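Local coordinates for Alr4995 protein (Nostoc sp., PDB 6LRF) that is a bifunctional enzyme acting as arginine dihydrolase, probably through a domain of the guanidino-group-modifying family, and as ornithine cyclodeaminase, at residues 166-177 with 213-224. Sequence-based numbering, arbitrary orientation.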
# COMPACT_ATOMS: atom_id res chain seq x y z
N PHE B 166 -11.62 18.88 28.75
CA PHE B 166 -11.76 18.77 30.19
C PHE B 166 -10.47 19.25 30.82
O PHE B 166 -9.67 18.46 31.36
CB PHE B 166 -12.13 17.34 30.56
CG PHE B 166 -13.29 16.81 29.76
CD1 PHE B 166 -14.59 17.22 30.04
CD2 PHE B 166 -13.08 15.94 28.69
CE1 PHE B 166 -15.66 16.75 29.29
CE2 PHE B 166 -14.15 15.46 27.94
CZ PHE B 166 -15.44 15.87 28.23
N TYR B 167 -10.29 20.57 30.72
CA TYR B 167 -9.07 21.29 31.05
C TYR B 167 -8.93 21.58 32.55
O TYR B 167 -7.83 21.86 33.03
CB TYR B 167 -9.01 22.60 30.24
CG TYR B 167 -10.12 23.59 30.57
CD1 TYR B 167 -11.41 23.42 30.06
CD2 TYR B 167 -9.88 24.68 31.40
CE1 TYR B 167 -12.42 24.32 30.37
CE2 TYR B 167 -10.90 25.58 31.71
CZ TYR B 167 -12.16 25.40 31.19
OH TYR B 167 -13.17 26.30 31.51
N HIS B 168 -10.05 21.52 33.28
CA HIS B 168 -10.03 21.56 34.74
C HIS B 168 -10.49 20.21 35.29
O HIS B 168 -11.31 19.54 34.68
CB HIS B 168 -10.95 22.66 35.30
CG HIS B 168 -10.34 24.03 35.29
ND1 HIS B 168 -11.10 25.18 35.27
CD2 HIS B 168 -9.04 24.43 35.34
CE1 HIS B 168 -10.30 26.24 35.29
NE2 HIS B 168 -9.05 25.81 35.33
N LEU B 169 -9.96 19.85 36.44
CA LEU B 169 -10.31 18.59 37.08
C LEU B 169 -11.80 18.47 37.35
O LEU B 169 -12.37 17.38 37.21
CB LEU B 169 -9.55 18.45 38.39
CG LEU B 169 -9.75 17.11 39.09
CD1 LEU B 169 -9.31 15.94 38.16
CD2 LEU B 169 -9.00 17.08 40.42
N ASP B 170 -12.45 19.57 37.73
CA ASP B 170 -13.86 19.53 38.12
C ASP B 170 -14.82 19.42 36.94
O ASP B 170 -16.03 19.35 37.13
CB ASP B 170 -14.22 20.76 38.99
CG ASP B 170 -14.30 22.07 38.21
OD1 ASP B 170 -13.89 22.14 37.03
OD2 ASP B 170 -14.79 23.07 38.80
N THR B 171 -14.28 19.41 35.72
CA THR B 171 -15.12 19.18 34.53
C THR B 171 -15.24 17.69 34.18
O THR B 171 -16.03 17.32 33.31
CB THR B 171 -14.57 19.90 33.29
OG1 THR B 171 -13.28 19.38 32.96
CG2 THR B 171 -14.46 21.39 33.54
N CYS B 172 -14.47 16.83 34.86
CA CYS B 172 -14.43 15.41 34.51
C CYS B 172 -14.26 14.52 35.72
O CYS B 172 -14.02 13.32 35.59
CB CYS B 172 -13.28 15.14 33.53
SG CYS B 172 -11.61 15.70 34.09
N PHE B 173 -14.40 15.11 36.91
CA PHE B 173 -14.08 14.40 38.14
C PHE B 173 -14.86 15.01 39.29
O PHE B 173 -14.87 16.24 39.45
CB PHE B 173 -12.57 14.49 38.38
CG PHE B 173 -12.07 13.60 39.47
CD1 PHE B 173 -12.00 14.05 40.79
CD2 PHE B 173 -11.61 12.32 39.16
CE1 PHE B 173 -11.52 13.23 41.80
CE2 PHE B 173 -11.12 11.49 40.17
CZ PHE B 173 -11.07 11.94 41.49
N CYS B 174 -15.52 14.18 40.10
CA CYS B 174 -16.44 14.72 41.11
C CYS B 174 -16.67 13.78 42.29
O CYS B 174 -17.57 12.92 42.26
CB CYS B 174 -17.78 15.08 40.46
SG CYS B 174 -18.92 16.01 41.59
N PRO B 175 -15.86 13.93 43.36
CA PRO B 175 -16.07 13.21 44.61
C PRO B 175 -17.46 13.53 45.20
O PRO B 175 -17.87 14.69 45.21
CB PRO B 175 -14.94 13.71 45.51
CG PRO B 175 -13.89 14.24 44.55
CD PRO B 175 -14.68 14.82 43.42
N LEU B 176 -18.18 12.51 45.64
CA LEU B 176 -19.54 12.67 46.16
C LEU B 176 -19.64 12.11 47.56
O LEU B 176 -18.75 11.39 48.02
CB LEU B 176 -20.56 11.97 45.26
CG LEU B 176 -20.64 12.44 43.81
CD1 LEU B 176 -21.40 11.42 42.98
CD2 LEU B 176 -21.30 13.80 43.73
N ALA B 177 -20.74 12.41 48.24
CA ALA B 177 -20.95 11.89 49.58
C ALA B 177 -20.95 10.36 49.56
O ALA B 177 -21.21 9.76 48.52
CB ALA B 177 -22.26 12.42 50.17
N ALA B 213 -20.54 13.57 29.69
CA ALA B 213 -19.33 14.33 29.95
C ALA B 213 -19.29 15.69 29.23
O ALA B 213 -18.96 16.70 29.84
CB ALA B 213 -18.11 13.51 29.58
N VAL B 214 -19.64 15.72 27.94
CA VAL B 214 -19.59 16.98 27.19
C VAL B 214 -20.76 17.91 27.56
O VAL B 214 -20.81 19.06 27.14
CB VAL B 214 -19.59 16.71 25.67
CG1 VAL B 214 -18.42 15.83 25.29
CG2 VAL B 214 -20.89 16.04 25.25
N ASN B 215 -21.70 17.38 28.34
CA ASN B 215 -22.74 18.20 28.93
C ASN B 215 -22.37 18.67 30.35
O ASN B 215 -23.22 19.23 31.06
CB ASN B 215 -24.06 17.44 28.97
CG ASN B 215 -24.83 17.57 27.67
OD1 ASN B 215 -25.63 18.49 27.51
ND2 ASN B 215 -24.56 16.67 26.74
N PHE B 216 -21.12 18.42 30.74
CA PHE B 216 -20.58 18.80 32.05
C PHE B 216 -21.30 18.10 33.20
O PHE B 216 -21.56 18.72 34.23
CB PHE B 216 -20.67 20.31 32.26
CG PHE B 216 -19.65 21.09 31.50
CD1 PHE B 216 -18.58 21.69 32.16
CD2 PHE B 216 -19.77 21.27 30.13
CE1 PHE B 216 -17.63 22.43 31.47
CE2 PHE B 216 -18.83 22.01 29.42
CZ PHE B 216 -17.76 22.60 30.09
N ALA B 217 -21.62 16.83 33.02
CA ALA B 217 -22.23 16.03 34.08
C ALA B 217 -21.35 15.98 35.33
O ALA B 217 -21.86 15.94 36.46
CB ALA B 217 -22.52 14.61 33.57
N CYS B 218 -20.03 15.96 35.14
CA CYS B 218 -19.11 15.86 36.27
C CYS B 218 -19.01 17.16 37.04
O CYS B 218 -18.59 17.17 38.21
CB CYS B 218 -17.73 15.44 35.78
SG CYS B 218 -17.67 13.72 35.31
N ASN B 219 -19.40 18.24 36.37
CA ASN B 219 -19.41 19.58 36.95
C ASN B 219 -20.66 19.78 37.82
O ASN B 219 -21.51 20.62 37.54
CB ASN B 219 -19.34 20.62 35.85
CG ASN B 219 -18.60 21.86 36.27
OD1 ASN B 219 -19.18 22.96 36.30
ND2 ASN B 219 -17.32 21.70 36.59
N THR B 220 -20.72 19.00 38.89
CA THR B 220 -21.91 18.84 39.70
C THR B 220 -21.70 19.33 41.12
O THR B 220 -20.65 19.06 41.73
CB THR B 220 -22.32 17.36 39.74
OG1 THR B 220 -23.02 17.04 38.53
CG2 THR B 220 -23.21 17.06 40.94
N VAL B 221 -22.68 20.07 41.64
CA VAL B 221 -22.68 20.48 43.04
C VAL B 221 -23.34 19.40 43.88
O VAL B 221 -24.44 18.93 43.56
CB VAL B 221 -23.39 21.82 43.22
CG1 VAL B 221 -23.35 22.25 44.68
CG2 VAL B 221 -22.72 22.88 42.35
N ASN B 222 -22.66 18.98 44.94
CA ASN B 222 -23.15 17.95 45.83
C ASN B 222 -23.49 18.56 47.17
O ASN B 222 -22.61 19.11 47.84
CB ASN B 222 -22.11 16.83 45.99
CG ASN B 222 -22.63 15.64 46.79
OD1 ASN B 222 -21.87 14.99 47.53
ND2 ASN B 222 -23.92 15.34 46.64
N VAL B 223 -24.76 18.49 47.55
CA VAL B 223 -25.18 18.87 48.90
C VAL B 223 -25.79 17.65 49.58
O VAL B 223 -26.96 17.31 49.35
CB VAL B 223 -26.17 20.05 48.87
CG1 VAL B 223 -26.11 20.81 50.19
CG2 VAL B 223 -25.84 20.99 47.73
N GLU B 224 -24.99 16.99 50.41
CA GLU B 224 -25.25 15.64 50.94
C GLU B 224 -25.81 14.71 49.87
O GLU B 224 -25.06 14.17 49.06
CB GLU B 224 -26.18 15.68 52.16
CG GLU B 224 -26.53 14.30 52.80
CD GLU B 224 -25.41 13.23 52.70
OE1 GLU B 224 -24.26 13.53 53.09
OE2 GLU B 224 -25.69 12.09 52.25
O HOH W 1 -18.41 16.28 32.83
O HOH W 2 -16.65 18.21 39.91
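Ala213 O lies at the edge of the Phe166 ring, near its plane, 3.3 Å from Phe166 CE1, and Thr171 OG1 also sits at the ring edge, in plane. The Phe216 ring has Asn219 CB in plane at its own edge, while Thr171 CG2 approaches obliquely, 3.9 Å from Phe216 CE1. The carboxylate of Asp170 and the amide of Asn219 stand almost perpendicular (88°), and the bond between these residues uses a backbone acceptor: Asn219 ND2 donates to Asp170 O at 2.7 Å. That oxygen lies close to the amide plane, but the donor sits above the carbonyl plane. With Asn219 OD1 bonded to Cys264 N, the amide's rotation is fixed from both ends. Cys218 CB lies 3.5 Å from Phe173 N, with Cys218 SG against the Cys172 backbone. A water accepts from Cys218 N and donates to Thr171 O and Ala213 O. Asn222 CG is anti to the backbone N (chi1 -173°), which carries OD1 across to Ala177 N (2.9 Å); Leu176 CD2 comes within 3.8 Å of Asn222 CG, and Asn222 ND2 donates to Ile226 O and Glu224 O. Helix 210-213 ends in a Schellman motif with Phe216 as C-prime residue. The contact joins edge strands 173-175 and 221-223 of two three-stranded sheets, whose next strands are 181-183 and 226-229, consistent with neighbouring blades of this family's propeller-like fold, probably the dihydrolase part.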